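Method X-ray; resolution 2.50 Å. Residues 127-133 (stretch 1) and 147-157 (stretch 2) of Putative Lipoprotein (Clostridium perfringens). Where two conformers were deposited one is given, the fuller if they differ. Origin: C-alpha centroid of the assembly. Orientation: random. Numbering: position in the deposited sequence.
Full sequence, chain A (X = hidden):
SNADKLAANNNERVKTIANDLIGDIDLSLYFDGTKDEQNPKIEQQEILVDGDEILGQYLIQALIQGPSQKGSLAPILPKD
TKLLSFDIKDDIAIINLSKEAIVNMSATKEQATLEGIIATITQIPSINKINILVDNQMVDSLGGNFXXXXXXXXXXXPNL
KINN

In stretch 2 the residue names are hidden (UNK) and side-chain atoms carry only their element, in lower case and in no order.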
ATOM      1  N   ILE A 127       2.613   5.774 -12.934  1.00 67.66           N
ATOM      2  CA  ILE A 127       1.600   6.233 -13.884  1.00 66.70           C
ATOM      3  C   ILE A 127       1.963   7.573 -14.512  1.00 71.53           C
ATOM      4  O   ILE A 127       2.268   8.535 -13.807  1.00 68.70           O
ATOM      5  CB  ILE A 127       0.220   6.344 -13.200  1.00 62.66           C
ATOM      6  CG1 ILE A 127      -0.150   4.996 -12.549  1.00 62.45           C
ATOM      7  CG2 ILE A 127      -0.838   6.769 -14.219  1.00 63.35           C
ATOM      8  CD1 ILE A 127      -1.414   5.001 -11.711  1.00 60.19           C
ATOM      9  N   ASN A 128       1.916   7.610 -15.844  1.00 75.37           N
ATOM     10  CA  ASN A 128       2.193   8.817 -16.626  1.00 80.61           C
ATOM     11  C   ASN A 128       1.000   9.217 -17.502  1.00 77.71           C
ATOM     12  O   ASN A 128       0.923  10.361 -17.945  1.00 77.42           O
ATOM     13  CB  ASN A 128       3.434   8.622 -17.499  1.00 90.77           C
ATOM     14  CG  ASN A 128       4.706   8.458 -16.680  1.00 98.53           C
ATOM     15  OD1 ASN A 128       4.827   8.983 -15.565  1.00106.32           O
ATOM     16  ND2 ASN A 128       5.675   7.747 -17.242  1.00104.61           N
ATOM     17  N   LYS A 129       0.079   8.283 -17.747  1.00 87.63           N
ATOM     18  CA  LYS A 129      -1.106   8.548 -18.562  1.00 83.53           C
ATOM     19  C   LYS A 129      -2.324   7.828 -18.002  1.00 79.25           C
ATOM     20  O   LYS A 129      -2.197   6.900 -17.194  1.00 76.78           O
ATOM     21  CB  LYS A 129      -0.882   8.069 -19.994  1.00 88.80           C
ATOM     22  CG  LYS A 129       0.297   8.716 -20.689  1.00 97.30           C
ATOM     23  CD  LYS A 129       0.415   8.264 -22.132  1.00103.44           C
ATOM     24  CE  LYS A 129       1.574   8.987 -22.798  1.00110.07           C
ATOM     25  NZ  LYS A 129       1.839   8.565 -24.202  1.00113.78           N
ATOM     26  N   ILE A 130      -3.507   8.271 -18.422  1.00 74.19           N
ATOM     27  CA  ILE A 130      -4.754   7.642 -17.994  1.00 69.27           C
ATOM     28  C   ILE A 130      -5.588   7.329 -19.227  1.00 68.13           C
ATOM     29  O   ILE A 130      -5.515   8.015 -20.241  1.00 70.20           O
ATOM     30  CB  ILE A 130      -5.575   8.497 -16.998  1.00 66.43           C
ATOM     31  CG1 ILE A 130      -6.179   9.733 -17.678  1.00 69.25           C
ATOM     32  CG2 ILE A 130      -4.712   8.869 -15.794  1.00 64.87           C
ATOM     33  CD1 ILE A 130      -7.070  10.557 -16.774  1.00 69.78           C
ATOM     34  N   ASN A 131      -6.361   6.264 -19.121  1.00 68.10           N
ATOM     35  CA  ASN A 131      -7.234   5.824 -20.170  1.00 65.96           C
ATOM     36  C   ASN A 131      -8.576   5.619 -19.491  1.00 62.57           C
ATOM     37  O   ASN A 131      -8.760   4.661 -18.744  1.00 62.87           O
ATOM     38  CB  ASN A 131      -6.712   4.523 -20.780  1.00 68.75           C
ATOM     39  CG  ASN A 131      -7.558   4.027 -21.941  1.00 69.25           C
ATOM     40  OD1 ASN A 131      -8.351   4.763 -22.516  1.00 70.24           O
ATOM     41  ND2 ASN A 131      -7.374   2.770 -22.296  1.00 72.67           N
ATOM     42  N   ILE A 132      -9.501   6.541 -19.726  1.00 63.18           N
ATOM     43  CA  ILE A 132     -10.830   6.463 -19.132  1.00 61.88           C
ATOM     44  C   ILE A 132     -11.743   5.644 -20.028  1.00 62.28           C
ATOM     45  O   ILE A 132     -11.779   5.851 -21.228  1.00 64.53           O
ATOM     46  CB  ILE A 132     -11.434   7.857 -18.891  1.00 60.26           C
ATOM     47  CG1 ILE A 132     -10.523   8.643 -17.937  1.00 59.37           C
ATOM     48  CG2 ILE A 132     -12.848   7.719 -18.325  1.00 60.34           C
ATOM     49  CD1 ILE A 132     -10.938  10.069 -17.661  1.00 58.41           C
ATOM     50  N   LEU A 133     -12.462   4.711 -19.416  1.00 63.05           N
ATOM     51  CA  LEU A 133     -13.405   3.843 -20.102  1.00 65.20           C
ATOM     52  C   LEU A 133     -14.713   3.955 -19.364  1.00 65.21           C
ATOM     53  O   LEU A 133     -14.743   4.293 -18.183  1.00 65.45           O
ATOM     54  CB  LEU A 133     -12.974   2.369 -20.055  1.00 66.00           C
ATOM     55  CG  LEU A 133     -11.625   1.914 -20.574  1.00 67.97           C
ATOM     56  CD1 LEU A 133     -11.512   0.400 -20.447  1.00 71.21           C
ATOM     57  CD2 LEU A 133     -11.398   2.336 -22.002  1.00 70.14           C
ATOM     58  N   UNK A 147     -11.718  14.821 -26.324  1.00 85.32           N
ATOM     59  CA  UNK A 147     -11.578  13.489 -26.890  1.00 85.24           C
ATOM     60  C   UNK A 147     -10.751  12.597 -25.962  1.00 80.00           C
ATOM     61  O   UNK A 147      -9.553  12.831 -25.769  1.00 83.11           O
ATOM     62  c   UNK A 147     -10.913  13.584 -28.272  1.00 91.06           C
ATOM     63  o   UNK A 147     -10.247  12.196 -30.096  1.00105.51           O
ATOM     64  o   UNK A 147     -11.451  11.257 -28.521  1.00 93.94           O
ATOM     65  c   UNK A 147     -10.863  12.247 -29.007  1.00 95.10           C
ATOM     66  N   UNK A 148     -11.405  11.592 -25.380  1.00 75.70           N
ATOM     67  CA  UNK A 148     -10.740  10.623 -24.475  1.00 71.25           C
ATOM     68  C   UNK A 148     -10.801   9.213 -25.081  1.00 71.74           C
ATOM     69  O   UNK A 148     -10.949   8.215 -24.382  1.00 68.40           O
ATOM     70  c   UNK A 148     -11.293  10.645 -23.031  1.00 66.39           C
ATOM     71  c   UNK A 148     -12.784  10.346 -22.995  1.00 64.73           C
ATOM     72  c   UNK A 148     -11.046  12.021 -22.423  1.00 65.85           C
ATOM     73  c   UNK A 148     -13.269  10.051 -21.594  1.00 62.24           C
ATOM     74  N   UNK A 149     -10.671   9.165 -26.401  1.00 78.90           N
ATOM     75  CA  UNK A 149     -10.714   7.924 -27.161  1.00 82.63           C
ATOM     76  C   UNK A 149      -9.473   7.065 -26.932  1.00 82.79           C
ATOM     77  O   UNK A 149      -9.556   5.834 -26.997  1.00 83.98           O
ATOM     78  o   UNK A 149     -10.920   7.072 -29.444  1.00 95.42           O
ATOM     79  c   UNK A 149     -10.854   8.243 -28.659  1.00 86.88           C
ATOM     80  N   UNK A 150      -8.336   7.706 -26.653  1.00 82.27           N
ATOM     81  CA  UNK A 150      -7.084   6.985 -26.431  1.00 83.52           C
ATOM     82  C   UNK A 150      -6.459   7.432 -25.093  1.00 80.62           C
ATOM     83  O   UNK A 150      -7.004   8.312 -24.409  1.00 77.55           O
ATOM     84  n   UNK A 150      -5.881   7.766 -32.648  1.00112.06           N
ATOM     85  c   UNK A 150      -6.849   7.027 -28.974  1.00 93.29           C
ATOM     86  c   UNK A 150      -5.937   7.287 -30.159  1.00 99.95           C
ATOM     87  c   UNK A 150      -6.692   7.320 -31.478  1.00106.30           C
ATOM     88  c   UNK A 150      -6.145   7.221 -27.638  1.00 88.25           C
ATOM     89  N   UNK A 151      -5.359   6.779 -24.667  1.00 81.54           N
ATOM     90  CA  UNK A 151      -4.717   7.204 -23.412  1.00 80.69           C
ATOM     91  C   UNK A 151      -4.139   8.611 -23.542  1.00 82.61           C
ATOM     92  O   UNK A 151      -3.760   9.011 -24.648  1.00 87.17           O
ATOM     93  c   UNK A 151      -3.596   6.176 -23.225  1.00 81.90           C
ATOM     94  c   UNK A 151      -4.046   4.978 -23.985  1.00 81.97           C
ATOM     95  c   UNK A 151      -4.793   5.513 -25.165  1.00 82.59           C
ATOM     96  N   UNK A 152      -4.067   9.349 -22.434  1.00 80.47           N
ATOM     97  CA  UNK A 152      -3.543  10.720 -22.459  1.00 80.61           C
ATOM     98  C   UNK A 152      -2.947  11.154 -21.127  1.00 79.42           C
ATOM     99  O   UNK A 152      -3.308  10.632 -20.071  1.00 78.72           O
ATOM    100  c   UNK A 152      -7.936  10.873 -21.186  1.00 73.08           C
ATOM    101  c   UNK A 152      -6.861  10.851 -22.060  1.00 74.24           C
ATOM    102  c   UNK A 152      -5.891  12.712 -20.933  1.00 76.41           C
ATOM    103  c   UNK A 152      -5.821  11.756 -21.936  1.00 75.98           C
ATOM    104  c   UNK A 152      -4.648  11.709 -22.877  1.00 79.21           C
ATOM    105  c   UNK A 152      -7.994  11.826 -20.189  1.00 73.87           C
ATOM    106  c   UNK A 152      -6.969  12.747 -20.059  1.00 73.84           C
ATOM    107  N   UNK A 153      -2.020  12.107 -21.206  1.00 81.68           N
ATOM    108  CA  UNK A 153      -1.347  12.680 -20.042  1.00 82.39           C
ATOM    109  C   UNK A 153      -1.699  14.156 -19.968  1.00 84.47           C
ATOM    110  O   UNK A 153      -2.554  14.625 -20.721  1.00 83.13           O
ATOM    111  N   UNK A 154      -1.051  14.880 -19.055  1.00 88.65           N
ATOM    112  CA  UNK A 154      -1.291  16.323 -18.867  1.00 94.15           C
ATOM    113  C   UNK A 154      -1.044  17.104 -20.166  1.00 99.15           C
ATOM    114  O   UNK A 154      -1.897  17.884 -20.601  1.00 97.77           O
ATOM    115  c   UNK A 154      -0.627  18.366 -17.402  1.00106.23           C
ATOM    116  n   UNK A 154      -3.137  18.316 -14.480  1.00102.54           N
ATOM    117  c   UNK A 154      -0.375  16.880 -17.759  1.00100.14           C
ATOM    118  c   UNK A 154      -1.910  18.625 -16.636  1.00107.17           C
ATOM    119  c   UNK A 154      -1.869  18.070 -15.217  1.00106.95           C
ATOM    120  N   UNK A 155       0.123  16.871 -20.771  0.50103.09           N
ATOM    121  CA  UNK A 155       0.539  17.537 -22.021  0.50108.65           C
ATOM    122  C   UNK A 155      -0.456  17.392 -23.175  0.50107.20           C
ATOM    123  O   UNK A 155      -0.643  18.316 -23.960  0.50108.96           O
ATOM    124  c   UNK A 155       3.353  18.589 -21.227  0.50119.62           C
ATOM    125  c   UNK A 155       3.039  17.137 -21.524  0.50115.35           C
ATOM    126  c   UNK A 155       1.884  16.973 -22.499  0.50112.91           C
ATOM    127  o   UNK A 155       4.184  18.848 -20.332  0.50121.28           O
ATOM    128  o   UNK A 155       2.769  19.473 -21.888  0.50123.11           O
ATOM    129  N   UNK A 156      -1.080  16.223 -23.269  1.00103.72           N
ATOM    130  CA  UNK A 156      -2.035  15.929 -24.338  1.00102.17           C
ATOM    131  C   UNK A 156      -3.410  16.601 -24.237  1.00 99.29           C
ATOM    132  O   UNK A 156      -4.135  16.605 -25.218  1.00 99.02           O
ATOM    133  c   UNK A 156      -0.959  13.615 -24.553  1.00101.82           C
ATOM    134  c   UNK A 156      -2.258  14.409 -24.387  1.00 99.71           C
ATOM    135  o   UNK A 156      -0.049  14.077 -25.275  1.00105.57           O
ATOM    136  o   UNK A 156      -0.868  12.510 -23.967  1.00 97.01           O
ATOM    137  N   UNK A 157      -3.766  17.172 -23.083  1.00 98.20           N
ATOM    138  CA  UNK A 157      -5.111  17.773 -22.900  1.00 99.15           C
ATOM    139  C   UNK A 157      -5.513  18.861 -23.912  1.00101.49           C
ATOM    140  O   UNK A 157      -6.584  18.751 -24.519  1.00100.92           O
ATOM    141  c   UNK A 157      -6.725  18.919 -21.317  1.00100.26           C
ATOM    142  c   UNK A 157      -5.295  17.048 -20.482  1.00 99.83           C
ATOM    143  c   UNK A 157      -5.419  17.412 -19.017  1.00100.16           C
ATOM    144  c   UNK A 157      -5.359  18.245 -21.441  1.00101.38           C
TER
HETATM  145  O   HOH W   1     -12.151   5.707 -23.835  1.00 53.81           O

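Position 147 carries two carbons, the second bearing two oxygens, and none of these atoms reaches stretch 1. A short carboxylate is aspartate, Asp147. Its OD1 accepts a hydrogen bond from the backbone N of position 149 at 3.1 Å, a bond local to stretch 2.

Position 148 has four carbons, forked at the first, with one arm two carbons long. The CA-to-CB bond points toward stretch 1, and the end of the longer arm packs 3.9 Å from CB of Ile132. This is Ile148, and the packing atom is its CD1. Beside this apolar pair, water 1 lies 2.6 Å from O of Ile132 and 2.8 Å from O of Ile148, between two carbonyl oxygens that cannot bond to each other.

Position 149 shows one carbon and one oxygen, and its CA-to-CB bond points away: Ser149. At 150, four carbons in a row end in nitrogen, and again the CA-to-CB bond points away from stretch 1, which gives Lys150, an exposed side chain.

Position 151 has three carbons that close a ring onto the backbone N. Its CA lies 3.4 Å from O of Ile130 in a CA-H...O contact, while a ring carbon sits 4.2 Å from CG of Asn131. The closed ring is the signature of Pro151, and the carbon near Asn131 is its CG.

Position 152 carries one carbon and then a six-carbon ring without a heteroatom. Its CA-to-CB bond points away, yet at chi1 62° (p) the ring comes nearer stretch 1. CG1 of Ile130 lies over one face, and CD1 of Ile132 stands at the edge. Such a ring is Phe152. CG1 of Ile130 is 4.0 Å from the centroid of the Phe152 ring and 3.7 Å from its CZ; CD1 of Ile132 is 4.3 Å from the same CZ. The backbone pairs as well: N of Ile130 donates to O of Phe152 at 2.9 Å, and N of Phe152 donates to O of Ile130 at 2.9 Å.

Position 153 has no side-chain atoms. Its CA is 3.9 Å from O of Asn128; an ideal CB would lie a tight 3.1 Å from that oxygen, so the bare backbone of Gly153 suits the close passage.

Position 154, four carbons in a row ending in nitrogen, is Lys154; its amine is hydrogen-bonded elsewhere in the structure. Position 155, three carbons with two oxygens on the third, is out of reach of stretch 1: Glu155. Position 156 has two carbons with two oxygens on the second, one of them 4.4 Å from CE of Lys129. It is Asp156, and that oxygen, OD2, accepts from N of Gly153 at 3.0 Å. Position 157, four carbons forked at the first with one arm two carbons long, is Ile157; its N donates to O of Lys154 at 3.2 Å, within a type I turn.

The contact works through one antiparallel bridge, whose two nearly straight hydrogen bonds fix Ile130 opposite Phe152. The aromatic ring then meets Ile130 with a face and Ile132 with an edge, and Ile148 adds apolar packing against Ile132. The design rule is compact: pair one residue, pack around it, and hold the next backbone N, at Gly153, with a local carboxylate.

Stretch 2, residues 147-157: DISKPFGKEDI
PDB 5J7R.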